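Local coordinates for protein binary enterotoxin of Clostridium perfringens component a (Clostridium perfringens, PDB 5WU0) that probably acts as the enzymatic component of a binary enterotoxin, binding NAD and, as in related toxins, transferring its ADP-ribose to target actin, at residues M3-R8 / S86-P91; I295-R300 / I341-L346; R356-R361 / N412-D417. One frame throughout, in Å; residues are numbered along the deposited sequence.

In the fold
The chain opens with interaction 1. Segment 3-8 meets the loop 86-91, closing a span of three helices, 16-31, 36-60 and 70-83, just before the N-terminal sheet starts at strand 92-98. Interactions 2 and 3 come much later, in the C-terminal half. Interaction 2 closes the span from edge strand 295-301 to strand 341-344 and joins two sheets. Interaction 3 closes a helix-free span of strands and loops by pairing strands 358-364 and 411-420. The three contacts follow in series, with no nesting or crossing. Interactions 2 and 3 touch through neighbouring strands 295-301 and 358-364, and both reach the dinucleotide. Interaction 1 lies apart, its centre about 37 Å from that of interaction 2.

Interaction 1 of 3, residues M3-R8 / S86-P91; sequences MLDDNR and SMLTKP
Arg8 and Pro91 meet end-on. Both terminal nitrogens of the guanidinium turn to one backbone oxygen, with Arg8 NH1 at 2.8 Å and Arg8 NH2 at 3.1 Å from Pro91 O. They come from the same face of that carbonyl. The oxygen lies close to the guanidinium plane, so the pair of bonds limits rotation of the group. NH2 also makes a weak, bent bond to Lys90 O.

Lys90 runs the other way. Its chain passes that of Arg8 head to tail, with CE lying over one guanidinium face near the rim and Lys90 CG 3.5 Å from Arg8 NH2. The extended chain carries Lys90 NZ back to Arg8 O, 2.9 Å away. The two side chains thus each bond to the backbone of the opposing segment. Their like charges do not touch, since Arg8 NH1 and Lys90 NZ are 5.1 Å apart.

Asp5 points at the second segment, and its side chain crosses that of Thr89 at a slant. Asp5 OD2 accepts Thr89 N at 2.9 Å, from above the carboxylate plane. Thr89 OG1 sits between its backbone N and carbonyl carbon (chi1 59°), which turns the hydroxyl to Asp5 OD2 for a weak bond of 3.1 Å. Arg8 NH2 forms a salt bridge with Asp5 OD2, with a weak hydrogen bond. Three donors therefore reach this oxygen, two of them weakly. Asp5 OD1 takes a hydrogen bond from Trp22 NE1 of helix 16-31. The buried carboxylate is therefore held at both oxygens.

A type I turn from Met3 to Asp6 holds Asp5. Neither segment is helix or strand. This is a contact between two loops, made by charged side chains on backbone groups. It joins the N-terminal extension to the helix-to-strand connection that enters the N-terminal ADP-ribosyltransferase-like fold.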
loop_
_atom_site.group_PDB
_atom_site.type_symbol
_atom_site.label_atom_id
_atom_site.label_comp_id
_atom_site.label_asym_id
_atom_site.label_seq_id
_atom_site.Cartn_x
_atom_site.Cartn_y
_atom_site.Cartn_z
ATOM N N MET A 3 4.375 -24.731 20.829
ATOM C CA MET A 3 4.895 -26.091 20.707
ATOM C C MET A 3 4.813 -26.666 19.283
ATOM O O MET A 3 5.622 -27.514 18.892
ATOM C CB MET A 3 4.156 -27.026 21.654
ATOM C CG MET A 3 4.807 -28.384 21.713
ATOM S SD MET A 3 5.196 -28.892 23.381
ATOM C CE MET A 3 6.574 -27.830 23.702
ATOM N N LEU A 4 3.836 -26.197 18.511
ATOM C CA LEU A 4 3.583 -26.717 17.169
ATOM C C LEU A 4 4.727 -26.444 16.191
ATOM O O LEU A 4 4.795 -27.063 15.136
ATOM C CB LEU A 4 2.282 -26.127 16.622
ATOM C CG LEU A 4 1.060 -26.356 17.519
ATOM C CD1 LEU A 4 -0.111 -25.469 17.112
ATOM C CD2 LEU A 4 0.657 -27.817 17.517
ATOM N N ASP A 5 5.621 -25.524 16.543
ATOM C CA ASP A 5 6.777 -25.203 15.707
ATOM C C ASP A 5 8.066 -25.884 16.182
ATOM O O ASP A 5 9.153 -25.540 15.710
ATOM C CB ASP A 5 7.014 -23.686 15.671
ATOM C CG ASP A 5 5.922 -22.921 14.929
ATOM O OD1 ASP A 5 4.916 -23.534 14.499
ATOM O OD2 ASP A 5 6.082 -21.688 14.780
ATOM N N ASP A 6 7.955 -26.841 17.103
ATOM C CA ASP A 6 9.134 -27.290 17.850
ATOM C C ASP A 6 10.229 -27.895 16.987
ATOM O O ASP A 6 11.375 -27.451 17.039
ATOM C CB ASP A 6 8.766 -28.305 18.929
ATOM C CG ASP A 6 9.954 -28.644 19.815
ATOM O OD1 ASP A 6 10.658 -27.693 20.217
ATOM O OD2 ASP A 6 10.208 -29.842 20.084
ATOM N N ASN A 7 9.899 -28.920 16.211
ATOM C CA ASN A 7 10.919 -29.519 15.365
ATOM C C ASN A 7 10.551 -29.451 13.885
ATOM O O ASN A 7 10.627 -30.441 13.157
ATOM C CB ASN A 7 11.216 -30.963 15.799
ATOM C CG ASN A 7 10.005 -31.863 15.728
ATOM O OD1 ASN A 7 8.936 -31.529 16.240
ATOM N ND2 ASN A 7 10.166 -33.020 15.092
ATOM N N ARG A 8 10.152 -28.261 13.452
ATOM C CA ARG A 8 10.160 -27.939 12.035
ATOM C C ARG A 8 11.343 -27.020 11.797
ATOM O O ARG A 8 11.767 -26.311 12.707
ATOM C CB ARG A 8 8.862 -27.257 11.587
ATOM C CG ARG A 8 8.737 -25.801 12.027
ATOM C CD ARG A 8 7.749 -25.039 11.159
ATOM N NE ARG A 8 7.418 -23.724 11.715
ATOM C CZ ARG A 8 8.053 -22.591 11.417
ATOM N NH1 ARG A 8 9.072 -22.590 10.560
ATOM N NH2 ARG A 8 7.667 -21.452 11.984
ATOM N N SER A 86 -3.395 -18.271 15.462
ATOM C CA SER A 86 -2.389 -19.194 14.946
ATOM C C SER A 86 -1.117 -18.452 14.540
ATOM O O SER A 86 -0.690 -18.505 13.382
ATOM C CB SER A 86 -2.956 -19.987 13.758
ATOM O OG SER A 86 -1.949 -20.733 13.092
ATOM N N MET A 87 -0.515 -17.754 15.498
ATOM C CA MET A 87 0.694 -16.989 15.224
ATOM C C MET A 87 1.925 -17.888 15.277
ATOM O O MET A 87 2.045 -18.745 16.156
ATOM C CB MET A 87 0.840 -15.828 16.218
ATOM C CG MET A 87 -0.298 -14.812 16.202
ATOM S SD MET A 87 -0.233 -13.713 17.640
ATOM C CE MET A 87 -1.656 -12.665 17.323
ATOM N N LEU A 88 2.837 -17.690 14.331
ATOM C CA LEU A 88 4.104 -18.417 14.317
ATOM C C LEU A 88 4.920 -18.106 15.573
ATOM O O LEU A 88 4.939 -16.962 16.029
ATOM C CB LEU A 88 4.921 -18.055 13.072
ATOM C CG LEU A 88 4.325 -18.203 11.668
ATOM C CD1 LEU A 88 5.254 -17.543 10.648
ATOM C CD2 LEU A 88 4.058 -19.670 11.307
ATOM N N THR A 89 5.603 -19.110 16.125
ATOM C CA THR A 89 6.502 -18.878 17.260
ATOM C C THR A 89 7.965 -18.765 16.812
ATOM O O THR A 89 8.861 -18.569 17.627
ATOM C CB THR A 89 6.380 -19.985 18.327
ATOM O OG1 THR A 89 6.690 -21.252 17.740
ATOM C CG2 THR A 89 4.970 -20.029 18.885
ATOM N N LYS A 90 8.186 -18.885 15.507
ATOM C CA LYS A 90 9.497 -18.683 14.895
ATOM C C LYS A 90 9.289 -18.468 13.398
ATOM O O LYS A 90 8.244 -18.851 12.863
ATOM C CB LYS A 90 10.417 -19.875 15.156
ATOM C CG LYS A 90 10.388 -20.964 14.094
ATOM C CD LYS A 90 11.290 -22.108 14.531
ATOM C CE LYS A 90 11.660 -23.027 13.391
ATOM N NZ LYS A 90 12.818 -23.862 13.796
ATOM N N PRO A 91 10.271 -17.853 12.715
ATOM C CA PRO A 91 10.052 -17.568 11.294
ATOM C C PRO A 91 9.689 -18.799 10.455
ATOM O O PRO A 91 10.051 -19.940 10.770
ATOM C CB PRO A 91 11.394 -16.980 10.840
ATOM C CG PRO A 91 11.961 -16.373 12.075
ATOM C CD PRO A 91 11.543 -17.287 13.199
#

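Interaction 2 of 3, residues I295-R300 / I341-L346. With NAI (1,4-dihydronicotinamide adenine dinucleotide), chain B.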
loop_
_atom_site.group_PDB
_atom_site.type_symbol
_atom_site.label_atom_id
_atom_site.label_comp_id
_atom_site.label_asym_id
_atom_site.label_seq_id
_atom_site.Cartn_x
_atom_site.Cartn_y
_atom_site.Cartn_z
ATOM N N ILE A 295 5.928 6.127 7.542
ATOM C CA ILE A 295 4.475 6.076 7.634
ATOM C C ILE A 295 3.801 6.200 6.269
ATOM O O ILE A 295 4.260 6.938 5.403
ATOM C CB ILE A 295 3.949 7.183 8.574
ATOM C CG1 ILE A 295 2.422 7.117 8.683
ATOM C CG2 ILE A 295 4.418 8.557 8.088
ATOM C CD1 ILE A 295 1.844 8.006 9.761
ATOM N N ILE A 296 2.721 5.450 6.069
ATOM C CA ILE A 296 1.902 5.636 4.886
ATOM C C ILE A 296 0.933 6.797 5.074
ATOM O O ILE A 296 0.279 6.910 6.116
ATOM C CB ILE A 296 1.075 4.375 4.544
ATOM C CG1 ILE A 296 1.940 3.122 4.625
ATOM C CG2 ILE A 296 0.459 4.533 3.175
ATOM C CD1 ILE A 296 3.117 3.140 3.663
ATOM N N THR A 297 0.835 7.645 4.058
ATOM C CA THR A 297 -0.177 8.685 4.027
ATOM C C THR A 297 -0.880 8.671 2.658
ATOM O O THR A 297 -0.375 8.047 1.722
ATOM C CB THR A 297 0.436 10.068 4.326
ATOM O OG1 THR A 297 -0.613 11.001 4.636
ATOM C CG2 THR A 297 1.288 10.559 3.141
ATOM N N TYR A 298 -2.042 9.321 2.542
ATOM C CA TYR A 298 -2.832 9.245 1.297
ATOM C C TYR A 298 -3.187 10.621 0.745
ATOM O O TYR A 298 -3.263 11.607 1.488
ATOM C CB TYR A 298 -4.131 8.451 1.507
ATOM C CG TYR A 298 -3.960 7.056 2.075
ATOM C CD1 TYR A 298 -3.854 6.849 3.447
ATOM C CD2 TYR A 298 -3.945 5.940 1.241
ATOM C CE1 TYR A 298 -3.699 5.581 3.973
ATOM C CE2 TYR A 298 -3.791 4.655 1.757
ATOM C CZ TYR A 298 -3.670 4.480 3.119
ATOM O OH TYR A 298 -3.515 3.211 3.632
ATOM N N ARG A 299 -3.424 10.680 -0.561
ATOM C CA ARG A 299 -3.881 11.909 -1.195
ATOM C C ARG A 299 -4.817 11.623 -2.371
ATOM O O ARG A 299 -4.485 10.859 -3.278
ATOM C CB ARG A 299 -2.696 12.761 -1.673
ATOM C CG ARG A 299 -3.124 13.969 -2.522
ATOM C CD ARG A 299 -1.966 14.917 -2.904
ATOM N NE ARG A 299 -2.423 15.902 -3.886
ATOM C CZ ARG A 299 -3.098 17.015 -3.591
ATOM N NH1 ARG A 299 -3.381 17.316 -2.327
ATOM N NH2 ARG A 299 -3.488 17.839 -4.561
ATOM N N ARG A 300 -5.997 12.240 -2.342
ATOM C CA ARG A 300 -6.870 12.255 -3.496
ATOM C C ARG A 300 -6.312 13.316 -4.448
ATOM O O ARG A 300 -6.378 14.527 -4.178
ATOM C CB ARG A 300 -8.322 12.540 -3.075
ATOM C CG ARG A 300 -8.848 11.546 -2.025
ATOM C CD ARG A 300 -8.728 10.102 -2.558
ATOM N NE ARG A 300 -8.864 9.060 -1.535
ATOM C CZ ARG A 300 -9.791 8.101 -1.548
ATOM N NH1 ARG A 300 -10.701 8.042 -2.516
ATOM N NH2 ARG A 300 -9.816 7.199 -0.576
ATOM N N ILE A 341 2.442 19.415 -0.341
ATOM C CA ILE A 341 1.590 18.248 -0.535
ATOM C C ILE A 341 0.657 18.025 0.657
ATOM O O ILE A 341 1.092 17.570 1.717
ATOM C CB ILE A 341 2.421 16.954 -0.762
ATOM C CG1 ILE A 341 3.580 17.217 -1.729
ATOM C CG2 ILE A 341 1.520 15.807 -1.257
ATOM C CD1 ILE A 341 4.436 15.975 -2.032
ATOM N N SER A 342 -0.623 18.352 0.479
ATOM C CA SER A 342 -1.651 18.019 1.465
ATOM C C SER A 342 -2.009 16.530 1.377
ATOM O O SER A 342 -2.470 16.051 0.334
ATOM C CB SER A 342 -2.908 18.884 1.266
ATOM O OG SER A 342 -2.689 20.222 1.698
ATOM N N THR A 343 -1.767 15.801 2.461
ATOM C CA THR A 343 -2.063 14.377 2.508
ATOM C C THR A 343 -2.874 14.072 3.754
ATOM O O THR A 343 -2.894 14.864 4.706
ATOM C CB THR A 343 -0.797 13.493 2.537
ATOM O OG1 THR A 343 -0.275 13.466 3.872
ATOM C CG2 THR A 343 0.265 14.006 1.574
ATOM N N THR A 344 -3.555 12.929 3.729
ATOM C CA THR A 344 -4.302 12.460 4.877
ATOM C C THR A 344 -3.803 11.072 5.255
ATOM O O THR A 344 -3.534 10.240 4.377
ATOM C CB THR A 344 -5.828 12.463 4.602
ATOM O OG1 THR A 344 -6.512 11.813 5.687
ATOM C CG2 THR A 344 -6.135 11.746 3.309
ATOM N N VAL A 345 -3.639 10.827 6.557
ATOM C CA VAL A 345 -3.107 9.536 7.005
ATOM C C VAL A 345 -4.185 8.458 7.018
ATOM O O VAL A 345 -3.904 7.276 7.295
ATOM C CB VAL A 345 -2.472 9.617 8.407
ATOM C CG1 VAL A 345 -1.271 10.547 8.396
ATOM C CG2 VAL A 345 -3.488 10.043 9.434
ATOM N N LEU A 346 -5.421 8.860 6.727
ATOM C CA LEU A 346 -6.524 7.905 6.638
ATOM C C LEU A 346 -6.809 7.589 5.179
ATOM O O LEU A 346 -6.788 8.488 4.334
ATOM C CB LEU A 346 -7.785 8.454 7.304
ATOM C CG LEU A 346 -7.841 8.733 8.802
ATOM C CD1 LEU A 346 -9.248 9.209 9.155
ATOM C CD2 LEU A 346 -7.470 7.494 9.606
HETATM P PA NAI B . -4.015 21.497 -3.883
HETATM O O1A NAI B . -3.497 22.906 -4.031
HETATM O O2A NAI B . -3.026 20.377 -3.647
HETATM O O5B NAI B . -4.911 21.167 -5.187
HETATM C C5B NAI B . -5.435 22.225 -5.987
HETATM C C4B NAI B . -5.505 21.821 -7.453
HETATM O O4B NAI B . -4.205 21.966 -8.040
HETATM C C3B NAI B . -5.952 20.371 -7.632
HETATM O O3B NAI B . -6.827 20.291 -8.766
HETATM C C2B NAI B . -4.659 19.623 -7.900
HETATM O O2B NAI B . -4.836 18.487 -8.760
HETATM C C1B NAI B . -3.762 20.686 -8.522
HETATM N N9A NAI B . -2.354 20.443 -8.129
HETATM C C8A NAI B . -1.880 20.228 -6.887
HETATM N N7A NAI B . -0.529 20.040 -6.903
HETATM C C5A NAI B . -0.134 20.117 -8.191
HETATM C C6A NAI B . 1.134 19.997 -8.942
HETATM N N6A NAI B . 2.294 19.758 -8.311
HETATM N N1A NAI B . 1.103 20.128 -10.286
HETATM C C2A NAI B . -0.045 20.359 -10.947
HETATM N N3A NAI B . -1.235 20.478 -10.335
HETATM C C4A NAI B . -1.342 20.367 -8.990
HETATM O O3 NAI B . -5.120 21.407 -2.717
HETATM P PN NAI B . -6.321 20.309 -2.655
HETATM O O1N NAI B . -7.169 20.394 -3.904
HETATM O O2N NAI B . -5.797 18.973 -2.183
HETATM O O5D NAI B . -7.169 20.898 -1.420
HETATM C C5D NAI B . -6.453 21.249 -0.243
HETATM C C4D NAI B . -7.441 21.387 0.888
HETATM O O4D NAI B . -7.883 20.066 1.205
HETATM C C3D NAI B . -6.744 21.948 2.117
HETATM O O3D NAI B . -7.694 22.662 2.921
HETATM C C2D NAI B . -6.305 20.700 2.846
HETATM O O2D NAI B . -6.248 20.929 4.247
HETATM C C1D NAI B . -7.357 19.662 2.473
HETATM N N1N NAI B . -6.787 18.316 2.350
HETATM C C2N NAI B . -6.815 17.670 1.159
HETATM C C3N NAI B . -6.293 16.382 1.011
HETATM C C7N NAI B . -6.332 15.660 -0.310
HETATM O O7N NAI B . -6.414 14.437 -0.292
HETATM N N7N NAI B . -6.282 16.356 -1.453
HETATM C C4N NAI B . -5.656 15.665 2.175
HETATM C C5N NAI B . -5.679 16.469 3.395
HETATM C C6N NAI B . -6.237 17.745 3.430
HETATM O O HOH W 1 -1.587 5.963 7.842
#
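Tyr298 and Thr344 form the closely packed centre of this contact. They make a single antiparallel hydrogen-bonded pair. Tyr298 N donates to Thr344 O, and Thr344 N donates to Tyr298 O. The strands cannot stay paired for long, because their directions differ by 112°. Next to the pair, the side chain of Thr297 lies nearly perpendicular to that of Thr343. Thr297 OG1 and Thr343 OG1 are 2.6 Å apart. Thr297 OG1 also lies near Thr344 O, at 3.0 Å. Thr343 OG1 has a further partner in Val385 O.

Beyond Thr297 the strands part. One water spans the gap there, giving hydrogen bonds to Ile296 O and Val345 O. The Tyr298 ring turns its edge to Thr344 O and Val345 O. Its hydroxyl leaves the contact for Asn215. Packing at this end is light: Ile295 CD1 only brushes Val345 CG1. Even so, the region is buried and not open to solvent.

The other end faces the bound dinucleotide. Arg299 CG lies opposite the backbone N (chi1 172°) and the chain runs extended to NE, which carries the guanidinium past Ser342. Arg299 NH1 lies on a lone pair of Ser342 O at 3.1 Å. The same Arg299 NH1 reaches NAI O2N at 2.9 Å. NH2 makes a weak bond to NAI O2A and a salt bridge to Glu305. Arg300 uses its backbone: Arg300 N donates to NAI O7N at 3.0 Å, and its O accepts from NAI N7N. Ser342 OG is held by Glu384 and Tyr249. An arginine on strand 295-301, a Ser-Thr-Thr run on strand 341-344 and the nearby Glu384 are consistent with the NAD site of R-S-E class ADP-ribosyltransferases.

Interaction 3 of 3, residues R356-R361 / N412-D417. With NAI (1,4-dihydronicotinamide adenine dinucleotide), chain B.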
loop_
_atom_site.group_PDB
_atom_site.type_symbol
_atom_site.label_atom_id
_atom_site.label_comp_id
_atom_site.label_asym_id
_atom_site.label_seq_id
_atom_site.Cartn_x
_atom_site.Cartn_y
_atom_site.Cartn_z
ATOM N N ARG A 356 -12.452 12.274 -7.489
ATOM C CA ARG A 356 -11.097 12.226 -8.015
ATOM C C ARG A 356 -10.680 10.766 -8.207
ATOM O O ARG A 356 -10.908 9.922 -7.340
ATOM C CB ARG A 356 -10.117 12.971 -7.092
ATOM C CG ARG A 356 -10.310 14.498 -7.060
ATOM C CD ARG A 356 -9.174 15.238 -6.322
ATOM N NE ARG A 356 -9.470 16.664 -6.160
ATOM C CZ ARG A 356 -8.656 17.551 -5.585
ATOM N NH1 ARG A 356 -7.467 17.181 -5.107
ATOM N NH2 ARG A 356 -9.035 18.822 -5.491
ATOM N N LYS A 357 -10.091 10.460 -9.356
ATOM C CA LYS A 357 -9.870 9.060 -9.737
ATOM C C LYS A 357 -8.492 8.526 -9.372
ATOM O O LYS A 357 -8.211 7.345 -9.550
ATOM C CB LYS A 357 -10.090 8.895 -11.240
ATOM C CG LYS A 357 -11.442 9.422 -11.709
ATOM C CD LYS A 357 -11.592 9.255 -13.199
ATOM C CE LYS A 357 -12.857 9.898 -13.723
ATOM N NZ LYS A 357 -12.906 9.746 -15.206
ATOM N N LEU A 358 -7.635 9.403 -8.860
ATOM C CA LEU A 358 -6.243 9.057 -8.598
ATOM C C LEU A 358 -5.923 9.070 -7.119
ATOM O O LEU A 358 -5.849 10.137 -6.510
ATOM C CB LEU A 358 -5.329 10.025 -9.346
ATOM C CG LEU A 358 -5.525 9.926 -10.860
ATOM C CD1 LEU A 358 -4.727 10.982 -11.587
ATOM C CD2 LEU A 358 -5.115 8.544 -11.322
ATOM N N ILE A 359 -5.750 7.893 -6.534
ATOM C CA ILE A 359 -5.473 7.795 -5.105
ATOM C C ILE A 359 -3.993 7.552 -4.791
ATOM O O ILE A 359 -3.451 6.476 -5.073
ATOM C CB ILE A 359 -6.287 6.685 -4.464
ATOM C CG1 ILE A 359 -7.773 6.891 -4.760
ATOM C CG2 ILE A 359 -6.029 6.661 -2.968
ATOM C CD1 ILE A 359 -8.635 5.696 -4.382
ATOM N N LEU A 360 -3.338 8.559 -4.211
ATOM C CA LEU A 360 -1.948 8.410 -3.790
ATOM C C LEU A 360 -1.876 7.620 -2.493
ATOM O O LEU A 360 -2.569 7.933 -1.530
ATOM C CB LEU A 360 -1.276 9.770 -3.599
ATOM C CG LEU A 360 0.248 9.722 -3.433
ATOM C CD1 LEU A 360 0.862 9.104 -4.684
ATOM C CD2 LEU A 360 0.832 11.117 -3.178
ATOM N N ARG A 361 -1.050 6.587 -2.479
ATOM C CA ARG A 361 -0.724 5.876 -1.251
ATOM C C ARG A 361 0.783 6.012 -1.053
ATOM O O ARG A 361 1.546 5.274 -1.648
ATOM C CB ARG A 361 -1.132 4.403 -1.328
ATOM C CG ARG A 361 -0.731 3.584 -0.109
ATOM C CD ARG A 361 -1.615 2.331 0.061
ATOM N NE ARG A 361 -1.433 1.350 -1.007
ATOM C CZ ARG A 361 -2.131 0.222 -1.124
ATOM N NH1 ARG A 361 -3.065 -0.096 -0.232
ATOM N NH2 ARG A 361 -1.890 -0.601 -2.136
ATOM N N ASN A 412 -13.646 3.290 -12.398
ATOM C CA ASN A 412 -12.364 2.734 -11.989
ATOM C C ASN A 412 -11.493 3.849 -11.452
ATOM O O ASN A 412 -11.525 4.971 -11.951
ATOM C CB ASN A 412 -11.658 2.041 -13.146
ATOM C CG ASN A 412 -12.053 0.600 -13.281
ATOM O OD1 ASN A 412 -12.290 -0.080 -12.283
ATOM N ND2 ASN A 412 -12.130 0.117 -14.517
ATOM N N LYS A 413 -10.718 3.538 -10.429
ATOM C CA LYS A 413 -9.786 4.500 -9.882
ATOM C C LYS A 413 -8.417 3.851 -9.756
ATOM O O LYS A 413 -8.314 2.631 -9.656
ATOM C CB LYS A 413 -10.279 5.021 -8.535
ATOM C CG LYS A 413 -11.563 5.803 -8.642
ATOM C CD LYS A 413 -11.965 6.360 -7.286
ATOM C CE LYS A 413 -13.156 7.310 -7.390
ATOM N NZ LYS A 413 -13.665 7.633 -6.035
ATOM N N LEU A 414 -7.370 4.670 -9.763
ATOM C CA LEU A 414 -6.006 4.159 -9.741
ATOM C C LEU A 414 -5.331 4.431 -8.407
ATOM O O LEU A 414 -5.208 5.583 -7.976
ATOM C CB LEU A 414 -5.198 4.774 -10.885
ATOM C CG LEU A 414 -5.848 4.593 -12.261
ATOM C CD1 LEU A 414 -4.969 5.175 -13.363
ATOM C CD2 LEU A 414 -6.140 3.098 -12.522
ATOM N N ILE A 415 -4.909 3.360 -7.748
ATOM C CA ILE A 415 -4.157 3.466 -6.504
ATOM C C ILE A 415 -2.665 3.587 -6.798
ATOM O O ILE A 415 -2.043 2.635 -7.258
ATOM C CB ILE A 415 -4.404 2.249 -5.608
ATOM C CG1 ILE A 415 -5.901 2.094 -5.366
ATOM C CG2 ILE A 415 -3.613 2.365 -4.290
ATOM C CD1 ILE A 415 -6.234 0.967 -4.419
ATOM N N ILE A 416 -2.099 4.759 -6.542
ATOM C CA ILE A 416 -0.721 4.997 -6.922
ATOM C C ILE A 416 0.172 4.792 -5.712
ATOM O O ILE A 416 0.246 5.633 -4.833
ATOM C CB ILE A 416 -0.513 6.408 -7.526
ATOM C CG1 ILE A 416 -1.081 6.474 -8.940
ATOM C CG2 ILE A 416 0.938 6.673 -7.732
ATOM C CD1 ILE A 416 -2.532 6.765 -9.013
ATOM N N ASP A 417 0.822 3.637 -5.649
ATOM C CA ASP A 417 1.810 3.427 -4.607
ATOM C C ASP A 417 3.080 4.153 -5.000
ATOM O O ASP A 417 3.604 3.970 -6.102
ATOM C CB ASP A 417 2.072 1.950 -4.381
ATOM C CG ASP A 417 1.062 1.323 -3.452
ATOM O OD1 ASP A 417 1.108 1.625 -2.234
ATOM O OD2 ASP A 417 0.230 0.524 -3.936
HETATM P PA NAI B . -4.015 21.497 -3.883
HETATM O O1A NAI B . -3.497 22.906 -4.031
HETATM O O2A NAI B . -3.026 20.377 -3.647
HETATM O O5B NAI B . -4.911 21.167 -5.187
HETATM C C5B NAI B . -5.435 22.225 -5.987
HETATM C C4B NAI B . -5.505 21.821 -7.453
HETATM O O4B NAI B . -4.205 21.966 -8.040
HETATM C C3B NAI B . -5.952 20.371 -7.632
HETATM O O3B NAI B . -6.827 20.291 -8.766
HETATM C C2B NAI B . -4.659 19.623 -7.900
HETATM O O2B NAI B . -4.836 18.487 -8.760
HETATM C C1B NAI B . -3.762 20.686 -8.522
HETATM N N9A NAI B . -2.354 20.443 -8.129
HETATM C C8A NAI B . -1.880 20.228 -6.887
HETATM N N7A NAI B . -0.529 20.040 -6.903
HETATM C C5A NAI B . -0.134 20.117 -8.191
HETATM C C6A NAI B . 1.134 19.997 -8.942
HETATM N N6A NAI B . 2.294 19.758 -8.311
HETATM N N1A NAI B . 1.103 20.128 -10.286
HETATM C C2A NAI B . -0.045 20.359 -10.947
HETATM N N3A NAI B . -1.235 20.478 -10.335
HETATM C C4A NAI B . -1.342 20.367 -8.990
HETATM O O3 NAI B . -5.120 21.407 -2.717
HETATM P PN NAI B . -6.321 20.309 -2.655
HETATM O O1N NAI B . -7.169 20.394 -3.904
HETATM O O2N NAI B . -5.797 18.973 -2.183
HETATM O O5D NAI B . -7.169 20.898 -1.420
HETATM C C5D NAI B . -6.453 21.249 -0.243
HETATM C C4D NAI B . -7.441 21.387 0.888
HETATM O O4D NAI B . -7.883 20.066 1.205
HETATM C C3D NAI B . -6.744 21.948 2.117
HETATM O O3D NAI B . -7.694 22.662 2.921
HETATM C C2D NAI B . -6.305 20.700 2.846
HETATM O O2D NAI B . -6.248 20.929 4.247
HETATM C C1D NAI B . -7.357 19.662 2.473
HETATM N N1N NAI B . -6.787 18.316 2.350
HETATM C C2N NAI B . -6.815 17.670 1.159
HETATM C C3N NAI B . -6.293 16.382 1.011
HETATM C C7N NAI B . -6.332 15.660 -0.310
HETATM O O7N NAI B . -6.414 14.437 -0.292
HETATM N N7N NAI B . -6.282 16.356 -1.453
HETATM C C4N NAI B . -5.656 15.665 2.175
HETATM C C5N NAI B . -5.679 16.469 3.395
HETATM C C6N NAI B . -6.237 17.745 3.430
HETATM O O HOH W 2 -11.663 9.861 -4.443
#
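Leu358 to Arg361 pair with Leu414 to Asp417 as parallel strands in register. Backbone bonds come first. Leu414 N donates to Lys357 O. Ile359 uses both its N and its O toward the 412-417 strand: its N donates to Leu414 O, and Ile359 O accepts from Ile416 N at 2.6 Å. Arg361 N closes the set at Ile416 O.

Apolar contacts lie on the face bearing Leu358, Leu360, Leu414 and Ile416. Leu358 and Leu414 run alongside with a common direction, and Leu358 CD2 is 3.8 Å from Leu414 CB. That methyl also meets Ile416 CD1. Leu360 lies roughly square across Ile416, through CD1 against CG2. Phe326 of helix 320-330 touches Leu358 and Leu414.

The face with Ile359 and Ile415 also carries the ion pair Arg361-Asp417, a side-on, two-pronged salt bridge. Arg361 NE is 2.8 Å from Asp417 OD1, and Arg361 NH2 is 3.0 Å from Asp417 OD2, on its syn lone pair. A bend in the arginine chain (chi3 67°) brings NE and NH2 to the carboxylate, and the two planes differ by 28°. Ile415 CG2 lies over one face of the guanidinium. Arg361 NH1 has a second acidic partner, Asp138.

Lys413 is a separate case. It lays its chain against the Arg356 carbonyl, with Lys413 CE 3.4 Å from Arg356 O, and its NZ goes on to Asp403.

Ligand bonds belong to Arg356, whose extended chain carries the guanidinium to the phosphate. Arg356 NH2 donates to the phosphate oxygen NAI O1N at 2.9 Å, while NH1 is held by Arg300 O. The pairing is the parallel step within the mixed five-stranded sheet of the C-terminal ADP-ribosyltransferase fold, and Arg356 just before it contributes to the NAD-binding site.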